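Local coordinates for pesticidal crystal protein Cry4Aa (PDB 2C9K), which promotes colloid-osmotic lysis of insect midgut epithelial cells after binding to them, acting as a mosquito-larvicidal, pore-forming toxin, at residues 5-10 against 429-434; 138-143 against 234-239. All blocks are in the same frame, centred on the assembly; numbering follows the deposited sequence.

Contact 1: 5-10 against 429-434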
ATOM      1  N   ALA A   5      -3.902   9.957  10.138  1.00 27.96           N
ATOM      2  CA  ALA A   5      -2.571  10.439   9.783  1.00 26.48           C
ATOM      3  C   ALA A   5      -1.870   9.443   8.861  1.00 27.97           C
ATOM      4  O   ALA A   5      -1.271   9.835   7.857  1.00 29.38           O
ATOM      5  CB  ALA A   5      -1.738  10.672  11.035  1.00 24.40           C
ATOM      6  N   TYR A   6      -1.942   8.157   9.204  1.00 28.31           N
ATOM      7  CA  TYR A   6      -1.324   7.103   8.399  1.00 28.84           C
ATOM      8  C   TYR A   6      -1.647   7.303   6.925  1.00 28.23           C
ATOM      9  O   TYR A   6      -0.753   7.460   6.094  1.00 28.49           O
ATOM     10  CB  TYR A   6      -1.841   5.726   8.834  1.00 31.36           C
ATOM     11  CG  TYR A   6      -1.453   5.300  10.236  1.00 34.10           C
ATOM     12  CD1 TYR A   6      -2.213   4.361  10.926  1.00 33.64           C
ATOM     13  CD2 TYR A   6      -0.316   5.819  10.864  1.00 34.28           C
ATOM     14  CE1 TYR A   6      -1.860   3.945  12.201  1.00 35.25           C
ATOM     15  CE2 TYR A   6       0.050   5.410  12.140  1.00 34.84           C
ATOM     16  CZ  TYR A   6      -0.728   4.471  12.805  1.00 36.16           C
ATOM     17  OH  TYR A   6      -0.387   4.067  14.080  1.00 37.33           O
ATOM     18  N   THR A   7      -2.937   7.302   6.605  1.00 26.98           N
ATOM     19  CA  THR A   7      -3.371   7.469   5.231  1.00 26.43           C
ATOM     20  C   THR A   7      -3.170   8.876   4.660  1.00 27.38           C
ATOM     21  O   THR A   7      -3.042   9.025   3.448  1.00 29.68           O
ATOM     22  CB  THR A   7      -4.846   7.038   5.058  1.00 25.28           C
ATOM     23  OG1 THR A   7      -5.640   7.607   6.104  1.00 25.64           O
ATOM     24  CG2 THR A   7      -4.966   5.520   5.109  1.00 22.79           C
ATOM     25  N   ILE A   8      -3.137   9.906   5.507  1.00 26.37           N
ATOM     26  CA  ILE A   8      -2.921  11.271   5.009  1.00 26.19           C
ATOM     27  C   ILE A   8      -1.442  11.528   4.703  1.00 26.89           C
ATOM     28  O   ILE A   8      -1.096  12.084   3.665  1.00 27.45           O
ATOM     29  CB  ILE A   8      -3.365  12.355   6.015  1.00 25.55           C
ATOM     30  CG1 ILE A   8      -4.889  12.362   6.168  1.00 22.88           C
ATOM     31  CG2 ILE A   8      -2.888  13.723   5.525  1.00 25.16           C
ATOM     32  CD1 ILE A   8      -5.379  13.266   7.273  1.00 14.71           C
ATOM     33  N   VAL A   9      -0.570  11.148   5.625  1.00 27.49           N
ATOM     34  CA  VAL A   9       0.851  11.338   5.413  1.00 27.25           C
ATOM     35  C   VAL A   9       1.253  10.627   4.125  1.00 28.44           C
ATOM     36  O   VAL A   9       2.091  11.115   3.369  1.00 30.64           O
ATOM     37  CB  VAL A   9       1.673  10.753   6.574  1.00 26.11           C
ATOM     38  CG1 VAL A   9       3.153  10.793   6.228  1.00 24.03           C
ATOM     39  CG2 VAL A   9       1.403  11.535   7.849  1.00 23.59           C
ATOM     40  N   VAL A  10       0.655   9.469   3.873  1.00 27.91           N
ATOM     41  CA  VAL A  10       0.984   8.714   2.674  1.00 28.35           C
ATOM     42  C   VAL A  10       0.418   9.417   1.452  1.00 28.33           C
ATOM     43  O   VAL A  10       1.050   9.456   0.396  1.00 28.30           O
ATOM     44  CB  VAL A  10       0.432   7.277   2.758  1.00 28.59           C
ATOM     45  CG1 VAL A  10       0.670   6.541   1.452  1.00 28.75           C
ATOM     46  CG2 VAL A  10       1.110   6.545   3.891  1.00 27.31           C
ATOM     47  N   ASN A 429     -12.783  12.310  -1.186  1.00 22.27           N
ATOM     48  CA  ASN A 429     -11.720  12.166  -0.201  1.00 22.41           C
ATOM     49  C   ASN A 429     -11.730  10.782   0.424  1.00 22.16           C
ATOM     50  O   ASN A 429     -12.310  10.590   1.490  1.00 24.47           O
ATOM     51  CB  ASN A 429     -11.851  13.217   0.894  1.00 23.08           C
ATOM     52  CG  ASN A 429     -10.656  13.226   1.827  1.00 24.74           C
ATOM     53  OD1 ASN A 429      -9.752  12.396   1.698  1.00 24.42           O
ATOM     54  ND2 ASN A 429     -10.641  14.164   2.771  1.00 23.81           N
ATOM     55  N   TYR A 430     -11.088   9.824  -0.244  1.00 20.40           N
ATOM     56  CA  TYR A 430     -11.016   8.446   0.234  1.00 19.64           C
ATOM     57  C   TYR A 430      -9.670   7.851  -0.184  1.00 20.60           C
ATOM     58  O   TYR A 430      -9.184   8.118  -1.281  1.00 20.29           O
ATOM     59  CB  TYR A 430     -12.171   7.627  -0.355  1.00 18.15           C
ATOM     60  CG  TYR A 430     -12.138   7.533  -1.861  1.00 16.99           C
ATOM     61  CD1 TYR A 430     -11.626   6.406  -2.496  1.00 16.54           C
ATOM     62  CD2 TYR A 430     -12.561   8.600  -2.654  1.00 15.82           C
ATOM     63  CE1 TYR A 430     -11.530   6.349  -3.886  1.00 14.82           C
ATOM     64  CE2 TYR A 430     -12.471   8.553  -4.037  1.00 13.58           C
ATOM     65  CZ  TYR A 430     -11.953   7.429  -4.645  1.00 14.39           C
ATOM     66  OH  TYR A 430     -11.839   7.387  -6.014  1.00 18.42           O
ATOM     67  N   SER A 431      -9.074   7.043   0.689  1.00 21.34           N
ATOM     68  CA  SER A 431      -7.768   6.449   0.415  1.00 20.55           C
ATOM     69  C   SER A 431      -7.810   5.023  -0.121  1.00 20.98           C
ATOM     70  O   SER A 431      -6.824   4.541  -0.695  1.00 21.39           O
ATOM     71  CB  SER A 431      -6.927   6.461   1.680  1.00 21.07           C
ATOM     72  OG  SER A 431      -7.536   5.650   2.669  1.00 20.46           O
ATOM     73  N   HIS A 432      -8.931   4.337   0.074  1.00 19.56           N
ATOM     74  CA  HIS A 432      -9.044   2.965  -0.405  1.00 20.03           C
ATOM     75  C   HIS A 432     -10.402   2.702  -1.020  1.00 18.42           C
ATOM     76  O   HIS A 432     -11.364   3.398  -0.722  1.00 18.45           O
ATOM     77  CB  HIS A 432      -8.808   1.969   0.739  1.00 21.50           C
ATOM     78  CG  HIS A 432      -7.388   1.908   1.221  1.00 22.68           C
ATOM     79  ND1 HIS A 432      -6.794   2.931   1.930  1.00 22.15           N
ATOM     80  CD2 HIS A 432      -6.457   0.927   1.126  1.00 22.78           C
ATOM     81  CE1 HIS A 432      -5.561   2.583   2.252  1.00 22.10           C
ATOM     82  NE2 HIS A 432      -5.332   1.371   1.777  1.00 22.48           N
ATOM     83  N   ILE A 433     -10.463   1.695  -1.887  1.00 18.14           N
ATOM     84  CA  ILE A 433     -11.699   1.288  -2.553  1.00 17.44           C
ATOM     85  C   ILE A 433     -11.870  -0.223  -2.384  1.00 17.04           C
ATOM     86  O   ILE A 433     -10.881  -0.964  -2.326  1.00 18.08           O
ATOM     87  CB  ILE A 433     -11.665   1.589  -4.074  1.00 17.37           C
ATOM     88  CG1 ILE A 433     -10.638   0.676  -4.760  1.00 15.24           C
ATOM     89  CG2 ILE A 433     -11.369   3.075  -4.313  1.00 11.74           C
ATOM     90  CD1 ILE A 433     -10.669   0.757  -6.269  1.00 17.44           C
ATOM     91  N   LEU A 434     -13.112  -0.688  -2.317  1.00 15.89           N
ATOM     92  CA  LEU A 434     -13.362  -2.119  -2.152  1.00 16.36           C
ATOM     93  C   LEU A 434     -12.821  -2.870  -3.361  1.00 15.00           C
ATOM     94  O   LEU A 434     -12.956  -2.407  -4.488  1.00 18.55           O
ATOM     95  CB  LEU A 434     -14.862  -2.401  -2.001  1.00 17.24           C
ATOM     96  CG  LEU A 434     -15.107  -3.867  -1.629  1.00 18.65           C
ATOM     97  CD1 LEU A 434     -14.597  -4.107  -0.218  1.00 20.34           C
ATOM     98  CD2 LEU A 434     -16.578  -4.212  -1.732  1.00 20.79           C
TER

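Contact 2: 138-143 against 234-239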
ATOM      1  N   LEU A 138       6.812  -1.512  18.431  1.00 33.72           N
ATOM      2  CA  LEU A 138       5.728  -0.736  19.017  1.00 32.79           C
ATOM      3  C   LEU A 138       5.933   0.752  18.731  1.00 33.49           C
ATOM      4  O   LEU A 138       5.013   1.552  18.860  1.00 35.58           O
ATOM      5  CB  LEU A 138       5.684  -0.987  20.531  1.00 30.94           C
ATOM      6  CG  LEU A 138       4.310  -0.978  21.205  1.00 31.92           C
ATOM      7  CD1 LEU A 138       3.435  -2.039  20.550  1.00 31.22           C
ATOM      8  CD2 LEU A 138       4.444  -1.242  22.700  1.00 29.76           C
ATOM      9  N   VAL A 139       7.145   1.116  18.334  1.00 33.00           N
ATOM     10  CA  VAL A 139       7.477   2.503  18.037  1.00 32.34           C
ATOM     11  C   VAL A 139       7.755   2.667  16.534  1.00 32.89           C
ATOM     12  O   VAL A 139       7.960   3.784  16.047  1.00 33.68           O
ATOM     13  CB  VAL A 139       8.724   2.942  18.850  1.00 32.37           C
ATOM     14  CG1 VAL A 139       9.096   4.356  18.524  1.00 34.93           C
ATOM     15  CG2 VAL A 139       8.441   2.835  20.331  1.00 33.49           C
ATOM     16  N   LEU A 140       7.743   1.549  15.806  1.00 31.22           N
ATOM     17  CA  LEU A 140       8.006   1.550  14.371  1.00 26.83           C
ATOM     18  C   LEU A 140       7.205   2.576  13.586  1.00 25.58           C
ATOM     19  O   LEU A 140       7.756   3.268  12.737  1.00 24.59           O
ATOM     20  CB  LEU A 140       7.753   0.160  13.776  1.00 26.22           C
ATOM     21  CG  LEU A 140       7.983   0.048  12.260  1.00 26.19           C
ATOM     22  CD1 LEU A 140       9.440   0.345  11.935  1.00 25.62           C
ATOM     23  CD2 LEU A 140       7.613  -1.336  11.773  1.00 25.03           C
ATOM     24  N   SER A 141       5.909   2.689  13.854  1.00 25.55           N
ATOM     25  CA  SER A 141       5.112   3.651  13.104  1.00 27.21           C
ATOM     26  C   SER A 141       5.606   5.087  13.311  1.00 28.13           C
ATOM     27  O   SER A 141       5.609   5.883  12.376  1.00 30.02           O
ATOM     28  CB  SER A 141       3.619   3.521  13.452  1.00 26.63           C
ATOM     29  OG  SER A 141       3.312   4.036  14.729  1.00 31.20           O
ATOM     30  N   SER A 142       6.028   5.423  14.524  1.00 29.47           N
ATOM     31  CA  SER A 142       6.548   6.764  14.798  1.00 29.53           C
ATOM     32  C   SER A 142       7.927   6.867  14.136  1.00 30.39           C
ATOM     33  O   SER A 142       8.315   7.910  13.602  1.00 30.93           O
ATOM     34  CB  SER A 142       6.676   6.979  16.307  1.00 29.34           C
ATOM     35  OG  SER A 142       5.433   6.754  16.952  1.00 31.62           O
ATOM     36  N   TYR A 143       8.669   5.768  14.182  1.00 29.52           N
ATOM     37  CA  TYR A 143       9.980   5.717  13.573  1.00 29.02           C
ATOM     38  C   TYR A 143       9.846   6.142  12.119  1.00 29.64           C
ATOM     39  O   TYR A 143      10.611   6.974  11.626  1.00 31.30           O
ATOM     40  CB  TYR A 143      10.522   4.293  13.624  1.00 29.92           C
ATOM     41  CG  TYR A 143      11.872   4.130  12.966  1.00 31.41           C
ATOM     42  CD1 TYR A 143      13.046   4.412  13.660  1.00 32.22           C
ATOM     43  CD2 TYR A 143      11.976   3.718  11.643  1.00 31.64           C
ATOM     44  CE1 TYR A 143      14.287   4.280  13.058  1.00 32.78           C
ATOM     45  CE2 TYR A 143      13.217   3.591  11.027  1.00 33.67           C
ATOM     46  CZ  TYR A 143      14.370   3.870  11.743  1.00 33.41           C
ATOM     47  OH  TYR A 143      15.606   3.726  11.146  1.00 33.85           O
ATOM     48  N   THR A 234      -0.575   0.629   6.045  1.00 26.47           N
ATOM     49  CA  THR A 234      -0.971   2.008   5.806  1.00 24.83           C
ATOM     50  C   THR A 234      -0.096   3.008   6.554  1.00 24.72           C
ATOM     51  O   THR A 234      -0.075   4.189   6.213  1.00 25.03           O
ATOM     52  CB  THR A 234      -2.428   2.246   6.219  1.00 23.70           C
ATOM     53  OG1 THR A 234      -2.546   2.164   7.641  1.00 25.62           O
ATOM     54  CG2 THR A 234      -3.316   1.205   5.605  1.00 23.76           C
ATOM     55  N   ALA A 235       0.621   2.546   7.574  1.00 23.64           N
ATOM     56  CA  ALA A 235       1.481   3.442   8.344  1.00 22.70           C
ATOM     57  C   ALA A 235       2.922   3.391   7.856  1.00 22.10           C
ATOM     58  O   ALA A 235       3.496   4.409   7.481  1.00 22.00           O
ATOM     59  CB  ALA A 235       1.417   3.096   9.826  1.00 21.39           C
ATOM     60  N   VAL A 236       3.500   2.200   7.832  1.00 22.94           N
ATOM     61  CA  VAL A 236       4.879   2.056   7.402  1.00 24.09           C
ATOM     62  C   VAL A 236       5.086   1.643   5.944  1.00 24.97           C
ATOM     63  O   VAL A 236       5.517   2.452   5.132  1.00 25.60           O
ATOM     64  CB  VAL A 236       5.616   1.059   8.314  1.00 23.59           C
ATOM     65  CG1 VAL A 236       7.107   1.036   7.986  1.00 22.70           C
ATOM     66  CG2 VAL A 236       5.386   1.445   9.767  1.00 23.71           C
ATOM     67  N   LEU A 237       4.776   0.395   5.611  1.00 25.55           N
ATOM     68  CA  LEU A 237       4.990  -0.110   4.254  1.00 24.60           C
ATOM     69  C   LEU A 237       4.586   0.827   3.111  1.00 25.98           C
ATOM     70  O   LEU A 237       5.321   0.953   2.124  1.00 25.28           O
ATOM     71  CB  LEU A 237       4.299  -1.466   4.086  1.00 22.36           C
ATOM     72  CG  LEU A 237       4.618  -2.498   5.175  1.00 19.71           C
ATOM     73  CD1 LEU A 237       4.123  -3.869   4.742  1.00 16.12           C
ATOM     74  CD2 LEU A 237       6.111  -2.528   5.437  1.00 17.64           C
ATOM     75  N   ASP A 238       3.432   1.482   3.228  1.00 27.73           N
ATOM     76  CA  ASP A 238       2.985   2.392   2.170  1.00 27.98           C
ATOM     77  C   ASP A 238       3.954   3.547   2.064  1.00 28.09           C
ATOM     78  O   ASP A 238       4.286   3.998   0.967  1.00 29.91           O
ATOM     79  CB  ASP A 238       1.569   2.929   2.442  1.00 27.50           C
ATOM     80  CG  ASP A 238       0.477   1.933   2.056  1.00 29.27           C
ATOM     81  OD1 ASP A 238       0.795   0.915   1.404  1.00 28.74           O
ATOM     82  OD2 ASP A 238      -0.702   2.173   2.397  1.00 29.34           O
ATOM     83  N   LEU A 239       4.424   4.014   3.211  1.00 27.01           N
ATOM     84  CA  LEU A 239       5.365   5.120   3.247  1.00 26.80           C
ATOM     85  C   LEU A 239       6.735   4.648   2.736  1.00 27.36           C
ATOM     86  O   LEU A 239       7.385   5.337   1.952  1.00 29.91           O
ATOM     87  CB  LEU A 239       5.451   5.652   4.677  1.00 25.84           C
ATOM     88  CG  LEU A 239       6.026   7.044   4.927  1.00 27.36           C
ATOM     89  CD1 LEU A 239       5.406   8.080   3.975  1.00 25.16           C
ATOM     90  CD2 LEU A 239       5.760   7.406   6.397  1.00 25.55           C
TER

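Contact 1: 5-10 against 429-434
Thr-7, in the first turn of helix 5-16, meets Ser-431 and the ring of His-432 where the chain enters strand 432-440. The backbones come nearest at Thr-7 CA and Ser-431 CA, 6.6 Å apart, and no hydrogen bond joins the two segments. From its base outward, Thr-7 touches the other segment through CB and CG2 alone, by van der Waals contact. Its CB lies 4.0 Å from Ser-431 CB. The methyl branch, placed anti to the carbonyl carbon, carries on across the gap, with Thr-7 CG2 3.5 Å from Ser-431 OG. The same methyl reaches the edge of the imidazole, near the ring plane, at 4.1 Å from His-432 CE1. The hydroxyl branch takes another path: with chi1 at 47°, OG1 sits between the backbone N and the carbonyl carbon and is hydrogen-bonded to Ser-4 O and Ile-411 O.

This is a junction between the N-terminal helical domain and the beta-prism domain of a three-domain Cry toxin. Strand 432-440 pairs antiparallel with 450-457, which in turn pairs with 262-267.

On the strand side, hydrogen bonds hold the two groups that the methyl touches. His-432 ND1 donates to Ser-431 OG over 2.9 Å, the oxygen lying only 4° out of the ring plane. Ser-431 OG is also bonded to Pro-410 O, so two bonds hold this buried hydroxyl. At the other ring nitrogen, His-432 NE2 bonds to Arg-261 NH2, and the imidazole packs edge-to-face with His-457. Bonds at both nitrogens limit rotation of the ring about CB-CG.

Contact 2: 138-143 against 234-239
Ser-141, in the first turn of helix 140-164, comes closest to Val-236 of helix 222-240, their CA atoms 5.9 Å apart, at a point where the second helix widens into a pi-type turn over residues 234-237. The segments meet through carbon atoms, without a hydrogen bond between them. One methyl of Val-236 does most of the touching: CG2 lies 3.9 Å from Leu-140 CG and 4.0 Å from Ser-141 CA, so it rests against both a side chain and the helix backbone. With CG anti to the backbone N (chi1 179°), the Leu-140 chain bends over to Val-236, and CD2 comes to 4.1 Å from Val-236 CG2; the two side chains cross at about a right angle. One residue on from Leu-140 and one back from Val-236, Ala-235 CB points across to lie 4.3 Å from Ser-141 CB. Helix 183-208 borders the apolar pair, Thr-200 meeting Leu-140 and Cys-197 meeting Val-236, while Phe-50 of helix 46-58 and Tyr-6 of helix 5-16 pack on Ser-141. Tyr-143 meets Ile-118 of helix 103-123. Helix 140-164 is thus contacted by five helices, the arrangement of the delta-endotoxin pore-forming domain, in which a central helix is ringed by the others.

The centres of contacts 1 and 2 lie about 14 Å apart, and the segments themselves touch: Tyr-6 CD2 of contact 1 approaches Ala-235 CB of contact 2 at 3.4 Å, and Val-10 CG2 lies 3.5 Å from Thr-234 O. Along the chain the order is 5-10, 138-143, 234-239, 429-434, so contact 2 pairs two inner segments and contact 1 the outer ones. Through Tyr-6 and Val-10, helix 5-16 packs on helix 222-240 while also reaching the beta-prism domain. Arg-261 adds a second connection, bonding to His-432 and forming a salt bridge with Asp-238. The buried contacts thus connect the bundle interior, through helix 5-16, to the domain boundary.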